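Local coordinates for protein second substrate binding domain of putative amino acid ABC transporter (Streptococcus pneumoniae, PDB 4OEN) that probably captures an amino acid outside the cell and delivers it to the membrane components of an ABC importer, at residues Thr26-Gln40 / Asn207-Tyr221. Residues are numbered along the deposited sequence; the frame is centred on the assembly and turned at random.
Sequences TGIDMELIKAIAKDQ and NLKANGEFQKILDKY. With SO4 (sulfate ion), chain C.
E31 reaches from helix 28-40 to Y221 and K220 of the C-terminal helix 213-222, a worked example of how a type II periplasmic binding protein fold ties the end of its chain back to an early helix. Segments 28-40 and 213-221 run nearly antiparallel (163°), their axes 9.9 Å apart at closest approach. E31 can be followed outward. Its CB rests on I217 CG2 at 3.9 Å; CG, set anti to the carbonyl carbon (chi1 -68°), starts an extended chain that passes near Y221 OH, and OE1 lies alongside I217 CG1. OE2 takes two donors: Y221 OH at 2.5 Å on its anti side, and K220 NZ at 2.8 Å, a salt bridge, on its syn side. Carboxylate and phenol ring stand 69° apart, the carboxyl carbon lying in the ring plane at its edge. One face of that ring carries K220 CG, while the N-terminal turn, with I28 N, covers the opposite face. The hydroxyl that donates to E31 OE2 also accepts from G27 N at the helix N-cap.

Apolar side chains continue the seam. I28 packs on Y221 and L218, and L32 CD1 meets the edge of the F214 ring, 3.7 Å from F214 CD1. L208, from the preceding helix 195-210, rests CD1 against both A35 CB and I36 CG1. At the far end N207 ND2 and Q40 NE2 both donate to D39 OD2 and to O3 of a sulfate ion, probably from the crystallisation liquor; the N207 bond to D39 is nearly straight, uses the syn lone pair and spans 2.9 Å from ND2 to OD2.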
# COMPACT_ATOMS: atom_id res chain seq x y z
N THR A 26 -10.63 -0.95 9.82
CA THR A 26 -9.77 -2.11 9.93
C THR A 26 -8.67 -1.95 8.88
O THR A 26 -8.54 -0.87 8.30
CB THR A 26 -10.56 -3.43 9.73
OG1 THR A 26 -9.72 -4.55 10.03
CG2 THR A 26 -11.07 -3.56 8.30
N GLY A 27 -7.88 -2.99 8.64
CA GLY A 27 -6.84 -2.91 7.63
C GLY A 27 -5.47 -3.20 8.22
O GLY A 27 -5.33 -3.23 9.42
N ILE A 28 -4.47 -3.40 7.36
CA ILE A 28 -3.11 -3.67 7.82
C ILE A 28 -2.63 -2.67 8.87
O ILE A 28 -2.08 -3.05 9.92
CB ILE A 28 -2.14 -3.64 6.63
CG1 ILE A 28 -2.52 -4.73 5.63
CG2 ILE A 28 -0.70 -3.72 7.10
CD1 ILE A 28 -1.69 -4.68 4.33
N ASP A 29 -2.83 -1.39 8.60
CA ASP A 29 -2.33 -0.34 9.49
C ASP A 29 -3.00 -0.34 10.83
O ASP A 29 -2.35 -0.10 11.85
CB ASP A 29 -2.53 1.03 8.87
CG ASP A 29 -1.57 1.31 7.76
OD1 ASP A 29 -0.67 0.47 7.52
OD2 ASP A 29 -1.75 2.37 7.14
N MET A 30 -4.31 -0.58 10.82
CA MET A 30 -5.10 -0.55 12.05
C MET A 30 -4.67 -1.71 12.93
O MET A 30 -4.43 -1.53 14.13
CB MET A 30 -6.59 -0.61 11.75
CG MET A 30 -7.09 0.63 10.98
SD MET A 30 -6.90 2.22 11.85
CE MET A 30 -5.31 2.81 11.25
N GLU A 31 -4.55 -2.89 12.33
CA GLU A 31 -4.14 -4.04 13.11
C GLU A 31 -2.71 -3.91 13.61
O GLU A 31 -2.41 -4.28 14.74
CB GLU A 31 -4.31 -5.33 12.30
CG GLU A 31 -5.76 -5.65 12.04
CD GLU A 31 -6.00 -7.11 11.66
OE1 GLU A 31 -5.34 -8.01 12.23
OE2 GLU A 31 -6.85 -7.34 10.79
N LEU A 32 -1.83 -3.38 12.76
CA LEU A 32 -0.42 -3.28 13.10
C LEU A 32 -0.19 -2.29 14.25
O LEU A 32 0.51 -2.60 15.20
CB LEU A 32 0.39 -2.87 11.88
CG LEU A 32 1.88 -2.63 12.11
CD1 LEU A 32 2.56 -3.90 12.54
CD2 LEU A 32 2.49 -2.04 10.85
N ILE A 33 -0.79 -1.10 14.19
CA ILE A 33 -0.52 -0.14 15.26
C ILE A 33 -1.08 -0.65 16.60
O ILE A 33 -0.45 -0.49 17.64
CB ILE A 33 -1.07 1.27 14.93
CG1 ILE A 33 -0.47 2.30 15.90
CG2 ILE A 33 -2.60 1.31 14.89
CD1 ILE A 33 1.04 2.35 15.86
N LYS A 34 -2.24 -1.30 16.57
CA LYS A 34 -2.81 -1.88 17.78
C LYS A 34 -1.93 -2.97 18.37
O LYS A 34 -1.77 -3.04 19.59
CB LYS A 34 -4.20 -2.44 17.49
CG LYS A 34 -5.21 -1.36 17.20
CD LYS A 34 -6.51 -1.96 16.75
CE LYS A 34 -7.40 -0.88 16.16
NZ LYS A 34 -8.73 -1.42 15.77
N ALA A 35 -1.38 -3.84 17.52
CA ALA A 35 -0.50 -4.90 18.00
C ALA A 35 0.80 -4.36 18.58
O ALA A 35 1.35 -4.91 19.55
CB ALA A 35 -0.20 -5.90 16.88
N ILE A 36 1.30 -3.29 17.97
CA ILE A 36 2.54 -2.67 18.43
C ILE A 36 2.29 -1.98 19.77
O ILE A 36 3.09 -2.10 20.69
CB ILE A 36 3.08 -1.70 17.38
CG1 ILE A 36 3.67 -2.51 16.22
CG2 ILE A 36 4.13 -0.77 17.97
CD1 ILE A 36 4.27 -1.69 15.09
N ALA A 37 1.17 -1.28 19.90
CA ALA A 37 0.86 -0.61 21.15
C ALA A 37 0.77 -1.61 22.29
O ALA A 37 1.27 -1.38 23.39
CB ALA A 37 -0.44 0.18 21.02
N LYS A 38 0.15 -2.75 22.01
CA LYS A 38 -0.02 -3.77 23.03
C LYS A 38 1.32 -4.44 23.37
O LYS A 38 1.59 -4.73 24.54
CB LYS A 38 -1.04 -4.80 22.55
CG LYS A 38 -1.33 -5.89 23.58
CD LYS A 38 -2.48 -6.77 23.14
CE LYS A 38 -2.80 -7.82 24.20
NZ LYS A 38 -3.99 -8.63 23.83
N ASP A 39 2.15 -4.67 22.36
CA ASP A 39 3.46 -5.29 22.56
C ASP A 39 4.38 -4.40 23.39
O ASP A 39 5.16 -4.88 24.23
CB ASP A 39 4.10 -5.59 21.21
CG ASP A 39 5.50 -6.16 21.34
OD1 ASP A 39 5.61 -7.37 21.64
OD2 ASP A 39 6.49 -5.43 21.12
N GLN A 40 4.28 -3.10 23.15
CA GLN A 40 5.18 -2.11 23.73
C GLN A 40 4.62 -1.44 24.97
O GLN A 40 5.29 -0.63 25.61
CB GLN A 40 5.51 -1.06 22.68
CG GLN A 40 6.36 -1.60 21.56
CD GLN A 40 7.74 -1.97 22.02
OE1 GLN A 40 8.50 -1.11 22.48
NE2 GLN A 40 8.10 -3.25 21.91
N ASN A 207 9.62 -7.11 17.03
CA ASN A 207 9.06 -8.21 17.82
C ASN A 207 7.98 -8.96 17.06
O ASN A 207 7.95 -10.19 17.06
CB ASN A 207 8.49 -7.69 19.14
CG ASN A 207 9.58 -7.24 20.10
OD1 ASN A 207 10.73 -7.63 19.97
ND2 ASN A 207 9.20 -6.40 21.07
N LEU A 208 7.09 -8.23 16.40
CA LEU A 208 6.01 -8.87 15.65
C LEU A 208 6.54 -9.63 14.43
O LEU A 208 5.97 -10.64 14.03
CB LEU A 208 4.97 -7.83 15.21
CG LEU A 208 4.23 -7.16 16.38
CD1 LEU A 208 3.28 -6.08 15.86
CD2 LEU A 208 3.48 -8.16 17.24
N LYS A 209 7.61 -9.14 13.83
CA LYS A 209 8.25 -9.90 12.76
C LYS A 209 8.87 -11.18 13.31
O LYS A 209 8.71 -12.26 12.74
CB LYS A 209 9.30 -9.04 12.05
CG LYS A 209 8.70 -8.09 11.03
CD LYS A 209 9.78 -7.23 10.42
CE LYS A 209 9.22 -6.29 9.36
NZ LYS A 209 10.30 -5.43 8.79
N ALA A 210 9.56 -11.07 14.44
CA ALA A 210 10.31 -12.21 14.97
C ALA A 210 9.40 -13.37 15.38
O ALA A 210 9.79 -14.53 15.25
CB ALA A 210 11.16 -11.77 16.15
N ASN A 211 8.19 -13.07 15.85
CA ASN A 211 7.33 -14.13 16.39
C ASN A 211 6.19 -14.54 15.46
O ASN A 211 5.30 -15.30 15.85
CB ASN A 211 6.76 -13.73 17.76
CG ASN A 211 5.76 -12.59 17.69
OD1 ASN A 211 5.34 -12.13 16.62
ND2 ASN A 211 5.35 -12.11 18.87
N GLY A 212 6.20 -14.01 14.24
CA GLY A 212 5.28 -14.45 13.22
C GLY A 212 3.97 -13.69 13.16
O GLY A 212 3.20 -13.84 12.21
N GLU A 213 3.70 -12.88 14.17
CA GLU A 213 2.44 -12.14 14.22
C GLU A 213 2.30 -11.13 13.10
O GLU A 213 1.19 -10.93 12.60
CB GLU A 213 2.29 -11.45 15.58
CG GLU A 213 2.18 -12.43 16.74
CD GLU A 213 1.09 -13.49 16.52
OE1 GLU A 213 -0.01 -13.15 16.03
OE2 GLU A 213 1.35 -14.67 16.84
N PHE A 214 3.41 -10.51 12.69
CA PHE A 214 3.36 -9.53 11.60
C PHE A 214 2.90 -10.19 10.30
O PHE A 214 2.01 -9.67 9.61
CB PHE A 214 4.73 -8.89 11.39
CG PHE A 214 4.74 -7.82 10.33
CD1 PHE A 214 3.97 -6.68 10.48
CD2 PHE A 214 5.51 -7.94 9.19
CE1 PHE A 214 3.96 -5.69 9.52
CE2 PHE A 214 5.51 -6.95 8.23
CZ PHE A 214 4.73 -5.82 8.40
N GLN A 215 3.49 -11.34 10.00
CA GLN A 215 3.17 -12.04 8.76
C GLN A 215 1.70 -12.46 8.74
O GLN A 215 1.07 -12.46 7.69
CB GLN A 215 4.08 -13.26 8.58
CG GLN A 215 3.98 -13.90 7.20
CD GLN A 215 4.38 -12.95 6.08
OE1 GLN A 215 5.29 -12.13 6.23
NE2 GLN A 215 3.69 -13.05 4.95
N LYS A 216 1.14 -12.81 9.90
CA LYS A 216 -0.26 -13.18 9.96
C LYS A 216 -1.18 -12.00 9.58
O LYS A 216 -2.21 -12.18 8.93
CB LYS A 216 -0.62 -13.70 11.35
CG LYS A 216 -0.08 -15.09 11.64
CD LYS A 216 -0.56 -15.57 13.00
CE LYS A 216 0.08 -16.88 13.39
NZ LYS A 216 -0.31 -17.25 14.77
N ILE A 217 -0.81 -10.79 10.01
CA ILE A 217 -1.59 -9.60 9.65
C ILE A 217 -1.51 -9.38 8.15
O ILE A 217 -2.53 -9.16 7.50
CB ILE A 217 -1.08 -8.35 10.39
CG1 ILE A 217 -1.28 -8.51 11.89
CG2 ILE A 217 -1.77 -7.10 9.85
CD1 ILE A 217 -0.68 -7.37 12.71
N LEU A 218 -0.31 -9.43 7.60
CA LEU A 218 -0.15 -9.27 6.16
C LEU A 218 -0.95 -10.31 5.40
O LEU A 218 -1.66 -9.98 4.44
CB LEU A 218 1.32 -9.36 5.76
CG LEU A 218 2.19 -8.19 6.21
CD1 LEU A 218 3.60 -8.34 5.67
CD2 LEU A 218 1.57 -6.88 5.74
N ASP A 219 -0.85 -11.57 5.82
CA ASP A 219 -1.51 -12.66 5.11
C ASP A 219 -3.03 -12.51 5.06
O ASP A 219 -3.68 -12.93 4.10
CB ASP A 219 -1.15 -14.00 5.75
CG ASP A 219 0.29 -14.39 5.51
OD1 ASP A 219 0.94 -13.80 4.62
OD2 ASP A 219 0.77 -15.32 6.20
N LYS A 220 -3.59 -11.91 6.10
CA LYS A 220 -5.03 -11.75 6.19
C LYS A 220 -5.55 -10.90 5.03
O LYS A 220 -6.59 -11.20 4.44
CB LYS A 220 -5.43 -11.11 7.53
CG LYS A 220 -6.90 -10.74 7.63
CD LYS A 220 -7.22 -10.14 8.99
CE LYS A 220 -8.69 -9.78 9.09
NZ LYS A 220 -9.01 -9.16 10.41
N TYR A 221 -4.78 -9.86 4.71
CA TYR A 221 -5.20 -8.90 3.69
C TYR A 221 -4.65 -9.21 2.30
O TYR A 221 -5.28 -8.89 1.29
CB TYR A 221 -4.77 -7.51 4.13
CG TYR A 221 -5.51 -7.12 5.37
CD1 TYR A 221 -6.80 -6.59 5.27
CD2 TYR A 221 -4.95 -7.27 6.63
CE1 TYR A 221 -7.52 -6.26 6.40
CE2 TYR A 221 -5.66 -6.93 7.77
CZ TYR A 221 -6.94 -6.41 7.65
OH TYR A 221 -7.69 -6.06 8.76
S SO4 C . 11.17 -4.75 23.74
O1 SO4 C . 9.88 -5.17 24.28
O2 SO4 C . 12.14 -5.84 23.90
O3 SO4 C . 11.04 -4.43 22.33
O4 SO4 C . 11.64 -3.57 24.46